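PDB 1VLU: gamma-glutamyl phosphate reductase from Saccharomyces cerevisiae, which catalyses the NADPH-dependent reduction of L-gamma-glutamyl phosphate to glutamate gamma-semialdehyde, the second step of proline biosynthesis from glutamate. Local coordinates for residues L30-L42 against I144-I156. Numbering follows the deposited sequence.
Sequences LKTISNEGRSDIL and ITALSIKSGNAAI
Leu42 sits as a knob among Thr145, Ala146, Ile149 and Lys150, packing helix 35-42 against helix 144-151 in the aldehyde dehydrogenase-like fold; the segment axes run nearly antiparallel (166°), 8.6 Å apart. The CD1 branch of Leu42 meets Ala146 CB at 4.0 Å, while the Leu42 and Ile149 side chains pass in opposite directions, with Leu42 CD2 against Ile149 CD1. Ile149 CG2 meets Ile41 CG2 at 3.5 Å, the two side chains crossing at about a right angle. Beside this apolar seam, Lys150 leaves its helix with CG anti to the backbone N (chi1 -170°) and bends at chi2, which carries NZ back to donate to Asn35 OD1 (2.7 Å) and Ser39 OG (2.8 Å); Leu101 O also accepts from this buried ammonium. At the end of helix 144-151, Arg38 NH1 gives Lys150 O a weak bond, bent to 117°. Gly152, with positive phi, forms a Schellman motif there, and Leu30 packs its CG against Gly152 CA at 4.0 Å. In the second shell, Asp103 forms a salt bridge with Arg38 NH2. A leucine in place of Arg38 would probably leave Asp103 without its charge mate and Ile33 O without both side-chain donors. That carbonyl oxygen lies in the guanidinium plane, gripped side-on by Arg38 NE at 2.9 Å and by NH2 at 3.3 Å.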
ATOM      1  N   LEU A  30     -23.601   2.396   0.726  1.00 52.12           N
ATOM      2  CA  LEU A  30     -23.808   3.545  -0.159  1.00 51.10           C
ATOM      3  C   LEU A  30     -23.706   3.163  -1.639  1.00 51.03           C
ATOM      4  O   LEU A  30     -24.514   3.621  -2.451  1.00 51.76           O
ATOM      5  CB  LEU A  30     -22.843   4.691   0.194  1.00 48.62           C
ATOM      6  CG  LEU A  30     -22.872   5.984  -0.620  1.00 52.05           C
ATOM      7  CD1 LEU A  30     -24.262   6.642  -0.560  1.00 43.93           C
ATOM      8  CD2 LEU A  30     -21.816   6.938  -0.111  1.00 49.48           C
ATOM      9  N   LYS A  31     -22.746   2.298  -1.975  1.00 51.54           N
ATOM     10  CA  LYS A  31     -22.536   1.870  -3.367  1.00 54.52           C
ATOM     11  C   LYS A  31     -23.756   1.172  -4.025  1.00 56.82           C
ATOM     12  O   LYS A  31     -23.870   1.158  -5.253  1.00 59.30           O
ATOM     13  CB  LYS A  31     -21.251   1.027  -3.509  1.00 50.50           C
ATOM     14  CG  LYS A  31     -21.395  -0.413  -3.109  1.00 51.93           C
ATOM     15  CD  LYS A  31     -20.065  -1.120  -2.977  1.00 54.85           C
ATOM     16  CE  LYS A  31     -19.591  -1.716  -4.266  1.00 57.49           C
ATOM     17  NZ  LYS A  31     -18.384  -2.534  -3.994  1.00 59.83           N
ATOM     18  N   THR A  32     -24.655   0.627  -3.201  1.00 58.60           N
ATOM     19  CA  THR A  32     -25.836  -0.139  -3.643  1.00 59.40           C
ATOM     20  C   THR A  32     -27.168   0.643  -3.562  1.00 61.13           C
ATOM     21  O   THR A  32     -28.245   0.111  -3.866  1.00 63.33           O
ATOM     22  CB  THR A  32     -26.010  -1.399  -2.780  1.00 58.76           C
ATOM     23  OG1 THR A  32     -26.394  -1.009  -1.457  1.00 59.43           O
ATOM     24  CG2 THR A  32     -24.715  -2.196  -2.715  1.00 58.24           C
ATOM     25  N   ILE A  33     -27.088   1.896  -3.133  1.00 60.50           N
ATOM     26  CA  ILE A  33     -28.239   2.784  -3.070  1.00 57.14           C
ATOM     27  C   ILE A  33     -28.456   3.363  -4.459  1.00 55.96           C
ATOM     28  O   ILE A  33     -27.489   3.688  -5.160  1.00 54.93           O
ATOM     29  CB  ILE A  33     -28.018   3.905  -1.998  1.00 57.49           C
ATOM     30  CG1 ILE A  33     -27.755   3.287  -0.621  1.00 53.28           C
ATOM     31  CG2 ILE A  33     -29.170   4.881  -1.943  1.00 47.66           C
ATOM     32  CD1 ILE A  33     -28.752   2.204  -0.203  1.00 54.37           C
ATOM     33  N   SER A  34     -29.726   3.477  -4.847  1.00 56.35           N
ATOM     34  CA  SER A  34     -30.124   3.984  -6.166  1.00 56.40           C
ATOM     35  C   SER A  34     -29.698   5.426  -6.377  1.00 55.92           C
ATOM     36  O   SER A  34     -29.467   6.150  -5.419  1.00 59.88           O
ATOM     37  CB  SER A  34     -31.638   3.894  -6.318  1.00 56.09           C
ATOM     38  OG  SER A  34     -32.293   4.800  -5.442  1.00 59.18           O
ATOM     39  N   ASN A  35     -29.604   5.848  -7.627  1.00 54.99           N
ATOM     40  CA  ASN A  35     -29.338   7.243  -7.955  1.00 56.51           C
ATOM     41  C   ASN A  35     -30.378   8.232  -7.399  1.00 58.56           C
ATOM     42  O   ASN A  35     -30.032   9.349  -7.004  1.00 59.62           O
ATOM     43  CB  ASN A  35     -29.243   7.412  -9.467  1.00 55.49           C
ATOM     44  CG  ASN A  35     -28.740   8.768  -9.857  1.00 54.38           C
ATOM     45  OD1 ASN A  35     -27.625   9.149  -9.503  1.00 58.98           O
ATOM     46  ND2 ASN A  35     -29.551   9.511 -10.593  1.00 49.83           N
ATOM     47  N   GLU A  36     -31.645   7.822  -7.386  1.00 59.07           N
ATOM     48  CA  GLU A  36     -32.728   8.641  -6.832  1.00 59.88           C
ATOM     49  C   GLU A  36     -32.509   8.877  -5.345  1.00 59.08           C
ATOM     50  O   GLU A  36     -32.768   9.976  -4.850  1.00 60.58           O
ATOM     51  CB  GLU A  36     -34.104   7.990  -7.060  1.00 60.23           C
ATOM     52  CG  GLU A  36     -34.373   7.547  -8.496  1.00 66.79           C
ATOM     53  N   GLY A  37     -32.039   7.841  -4.646  1.00 55.85           N
ATOM     54  CA  GLY A  37     -31.724   7.922  -3.220  1.00 53.22           C
ATOM     55  C   GLY A  37     -30.498   8.775  -2.935  1.00 51.89           C
ATOM     56  O   GLY A  37     -30.508   9.605  -2.033  1.00 50.92           O
ATOM     57  N   ARG A  38     -29.435   8.574  -3.708  1.00 51.16           N
ATOM     58  CA  ARG A  38     -28.230   9.385  -3.566  1.00 49.73           C
ATOM     59  C   ARG A  38     -28.437  10.847  -3.994  1.00 51.11           C
ATOM     60  O   ARG A  38     -27.923  11.753  -3.357  1.00 51.98           O
ATOM     61  CB  ARG A  38     -27.057   8.753  -4.312  1.00 48.88           C
ATOM     62  CG  ARG A  38     -26.495   7.487  -3.660  1.00 48.75           C
ATOM     63  CD  ARG A  38     -25.337   6.895  -4.485  1.00 50.58           C
ATOM     64  NE  ARG A  38     -25.788   5.990  -5.535  1.00 57.76           N
ATOM     65  CZ  ARG A  38     -25.659   6.196  -6.846  1.00 53.36           C
ATOM     66  NH1 ARG A  38     -25.077   7.282  -7.317  1.00 54.69           N
ATOM     67  NH2 ARG A  38     -26.125   5.298  -7.696  1.00 50.87           N
ATOM     68  N   SER A  39     -29.187  11.081  -5.066  1.00 52.59           N
ATOM     69  CA  SER A  39     -29.484  12.437  -5.505  1.00 52.79           C
ATOM     70  C   SER A  39     -30.442  13.157  -4.551  1.00 53.10           C
ATOM     71  O   SER A  39     -30.335  14.365  -4.349  1.00 52.37           O
ATOM     72  CB  SER A  39     -30.079  12.422  -6.908  1.00 54.43           C
ATOM     73  OG  SER A  39     -29.237  11.716  -7.798  1.00 56.93           O
ATOM     74  N   ASP A  40     -31.372  12.398  -3.974  1.00 53.80           N
ATOM     75  CA  ASP A  40     -32.395  12.928  -3.087  1.00 53.11           C
ATOM     76  C   ASP A  40     -31.792  13.527  -1.827  1.00 51.81           C
ATOM     77  O   ASP A  40     -32.153  14.636  -1.427  1.00 52.26           O
ATOM     78  CB  ASP A  40     -33.388  11.829  -2.709  1.00 53.91           C
ATOM     79  CG  ASP A  40     -34.605  12.365  -1.970  1.00 65.05           C
ATOM     80  OD1 ASP A  40     -35.030  13.516  -2.259  1.00 74.15           O
ATOM     81  OD2 ASP A  40     -35.145  11.630  -1.107  1.00 71.40           O
ATOM     82  N   ILE A  41     -30.880  12.797  -1.198  1.00 49.67           N
ATOM     83  CA  ILE A  41     -30.220  13.302  -0.004  1.00 48.43           C
ATOM     84  C   ILE A  41     -29.445  14.592  -0.315  1.00 48.36           C
ATOM     85  O   ILE A  41     -29.298  15.442   0.555  1.00 49.34           O
ATOM     86  CB  ILE A  41     -29.317  12.218   0.707  1.00 50.08           C
ATOM     87  CG1 ILE A  41     -29.025  12.585   2.180  1.00 46.36           C
ATOM     88  CG2 ILE A  41     -28.000  12.006  -0.044  1.00 41.30           C
ATOM     89  CD1 ILE A  41     -30.251  12.977   3.037  1.00 40.80           C
ATOM     90  N   LEU A  42     -28.968  14.748  -1.550  1.00 47.82           N
ATOM     91  CA  LEU A  42     -28.253  15.972  -1.931  1.00 48.17           C
ATOM     92  C   LEU A  42     -29.179  17.189  -2.001  1.00 49.37           C
ATOM     93  O   LEU A  42     -28.762  18.303  -1.685  1.00 50.31           O
ATOM     94  CB  LEU A  42     -27.465  15.792  -3.240  1.00 48.45           C
ATOM     95  CG  LEU A  42     -26.275  14.822  -3.256  1.00 51.62           C
ATOM     96  CD1 LEU A  42     -25.453  15.041  -4.508  1.00 52.82           C
ATOM     97  CD2 LEU A  42     -25.414  14.967  -1.976  1.00 51.62           C
ATOM     98  N   ILE A 144     -17.462  18.231  -1.884  1.00 58.57           N
ATOM     99  CA  ILE A 144     -17.027  16.869  -1.645  1.00 57.99           C
ATOM    100  C   ILE A 144     -18.132  15.984  -1.100  1.00 56.63           C
ATOM    101  O   ILE A 144     -18.273  14.848  -1.518  1.00 59.43           O
ATOM    102  CB  ILE A 144     -15.782  16.846  -0.743  1.00 59.43           C
ATOM    103  CG1 ILE A 144     -14.530  17.161  -1.574  1.00 58.27           C
ATOM    104  CG2 ILE A 144     -15.625  15.496  -0.020  1.00 65.51           C
ATOM    105  CD1 ILE A 144     -14.257  16.174  -2.676  1.00 53.38           C
ATOM    106  N   THR A 145     -18.916  16.486  -0.165  1.00 56.20           N
ATOM    107  CA  THR A 145     -20.085  15.748   0.289  1.00 54.96           C
ATOM    108  C   THR A 145     -20.961  15.403  -0.919  1.00 52.78           C
ATOM    109  O   THR A 145     -21.371  14.266  -1.079  1.00 55.95           O
ATOM    110  CB  THR A 145     -20.882  16.561   1.374  1.00 56.18           C
ATOM    111  OG1 THR A 145     -20.155  16.558   2.611  1.00 58.65           O
ATOM    112  CG2 THR A 145     -22.275  15.993   1.615  1.00 54.45           C
ATOM    113  N   ALA A 146     -21.247  16.383  -1.774  1.00 51.32           N
ATOM    114  CA  ALA A 146     -22.078  16.148  -2.957  1.00 48.58           C
ATOM    115  C   ALA A 146     -21.456  15.110  -3.912  1.00 48.58           C
ATOM    116  O   ALA A 146     -22.090  14.111  -4.233  1.00 50.81           O
ATOM    117  CB  ALA A 146     -22.415  17.489  -3.682  1.00 45.80           C
ATOM    118  N   LEU A 147     -20.204  15.321  -4.315  1.00 48.36           N
ATOM    119  CA  LEU A 147     -19.519  14.410  -5.230  1.00 49.14           C
ATOM    120  C   LEU A 147     -19.359  12.998  -4.719  1.00 50.13           C
ATOM    121  O   LEU A 147     -19.398  12.059  -5.521  1.00 52.14           O
ATOM    122  CB  LEU A 147     -18.140  14.946  -5.618  1.00 50.60           C
ATOM    123  CG  LEU A 147     -18.096  16.168  -6.527  1.00 49.96           C
ATOM    124  CD1 LEU A 147     -16.683  16.702  -6.558  1.00 52.70           C
ATOM    125  CD2 LEU A 147     -18.605  15.836  -7.921  1.00 50.03           C
ATOM    126  N   SER A 148     -19.156  12.848  -3.407  1.00 49.16           N
ATOM    127  CA  SER A 148     -19.003  11.542  -2.766  1.00 47.89           C
ATOM    128  C   SER A 148     -20.260  10.715  -2.745  1.00 47.37           C
ATOM    129  O   SER A 148     -20.242   9.532  -3.063  1.00 49.36           O
ATOM    130  CB  SER A 148     -18.582  11.710  -1.310  1.00 50.75           C
ATOM    131  OG  SER A 148     -17.196  11.930  -1.225  1.00 62.26           O
ATOM    132  N   ILE A 149     -21.347  11.313  -2.282  1.00 48.10           N
ATOM    133  CA  ILE A 149     -22.591  10.585  -2.184  1.00 47.65           C
ATOM    134  C   ILE A 149     -23.067  10.245  -3.590  1.00 48.06           C
ATOM    135  O   ILE A 149     -23.436   9.118  -3.848  1.00 49.27           O
ATOM    136  CB  ILE A 149     -23.640  11.382  -1.385  1.00 49.13           C
ATOM    137  CG1 ILE A 149     -23.274  11.364   0.102  1.00 46.06           C
ATOM    138  CG2 ILE A 149     -25.073  10.846  -1.651  1.00 42.28           C
ATOM    139  CD1 ILE A 149     -23.664  12.646   0.833  1.00 47.09           C
ATOM    140  N   LYS A 150     -22.997  11.213  -4.498  1.00 49.01           N
ATOM    141  CA  LYS A 150     -23.358  11.008  -5.895  1.00 49.25           C
ATOM    142  C   LYS A 150     -22.589   9.861  -6.564  1.00 50.68           C
ATOM    143  O   LYS A 150     -23.165   9.052  -7.303  1.00 53.78           O
ATOM    144  CB  LYS A 150     -23.157  12.311  -6.674  1.00 49.99           C
ATOM    145  CG  LYS A 150     -23.712  12.324  -8.096  1.00 50.27           C
ATOM    146  CD  LYS A 150     -25.183  11.975  -8.148  1.00 51.82           C
ATOM    147  CE  LYS A 150     -25.732  12.223  -9.548  1.00 52.91           C
ATOM    148  NZ  LYS A 150     -27.143  11.781  -9.584  1.00 49.92           N
ATOM    149  N   SER A 151     -21.290   9.791  -6.317  1.00 48.96           N
ATOM    150  CA  SER A 151     -20.472   8.760  -6.921  1.00 46.51           C
ATOM    151  C   SER A 151     -20.407   7.451  -6.140  1.00 45.86           C
ATOM    152  O   SER A 151     -19.747   6.519  -6.567  1.00 49.05           O
ATOM    153  CB  SER A 151     -19.076   9.300  -7.235  1.00 45.78           C
ATOM    154  OG  SER A 151     -18.362   9.623  -6.077  1.00 50.26           O
ATOM    155  N   GLY A 152     -21.101   7.365  -5.008  1.00 45.14           N
ATOM    156  CA  GLY A 152     -21.184   6.121  -4.227  1.00 41.82           C
ATOM    157  C   GLY A 152     -19.995   5.860  -3.314  1.00 43.68           C
ATOM    158  O   GLY A 152     -19.808   4.732  -2.841  1.00 41.96           O
ATOM    159  N   ASN A 153     -19.198   6.905  -3.054  1.00 45.57           N
ATOM    160  CA  ASN A 153     -18.037   6.827  -2.167  1.00 43.84           C
ATOM    161  C   ASN A 153     -18.361   7.359  -0.792  1.00 44.94           C
ATOM    162  O   ASN A 153     -19.060   8.346  -0.670  1.00 48.51           O
ATOM    163  CB  ASN A 153     -16.877   7.694  -2.677  1.00 44.06           C
ATOM    164  CG  ASN A 153     -16.281   7.192  -3.935  1.00 40.29           C
ATOM    165  OD1 ASN A 153     -15.647   6.151  -3.951  1.00 51.38           O
ATOM    166  ND2 ASN A 153     -16.442   7.951  -5.010  1.00 45.18           N
ATOM    167  N   ALA A 154     -17.818   6.726   0.238  1.00 44.76           N
ATOM    168  CA  ALA A 154     -17.863   7.300   1.559  1.00 44.78           C
ATOM    169  C   ALA A 154     -16.700   8.273   1.654  1.00 44.69           C
ATOM    170  O   ALA A 154     -15.678   8.084   0.982  1.00 44.40           O
ATOM    171  CB  ALA A 154     -17.781   6.222   2.627  1.00 39.22           C
ATOM    172  N   ALA A 155     -16.870   9.321   2.459  1.00 43.51           N
ATOM    173  CA  ALA A 155     -15.831  10.322   2.633  1.00 43.55           C
ATOM    174  C   ALA A 155     -15.541  10.611   4.096  1.00 42.69           C
ATOM    175  O   ALA A 155     -16.428  10.542   4.947  1.00 43.86           O
ATOM    176  CB  ALA A 155     -16.183  11.609   1.904  1.00 41.58           C
ATOM    177  N   ILE A 156     -14.279  10.921   4.361  1.00 42.59           N
ATOM    178  CA  ILE A 156     -13.822  11.466   5.637  1.00 43.53           C
ATOM    179  C   ILE A 156     -13.236  12.836   5.312  1.00 44.33           C
ATOM    180  O   ILE A 156     -12.386  12.947   4.434  1.00 47.64           O
ATOM    181  CB  ILE A 156     -12.757  10.543   6.315  1.00 42.23           C
ATOM    182  CG1 ILE A 156     -13.311   9.136   6.538  1.00 41.73           C
ATOM    183  CG2 ILE A 156     -12.284  11.121   7.647  1.00 44.95           C
ATOM    184  CD1 ILE A 156     -12.296   8.061   6.443  1.00 44.47           C
TER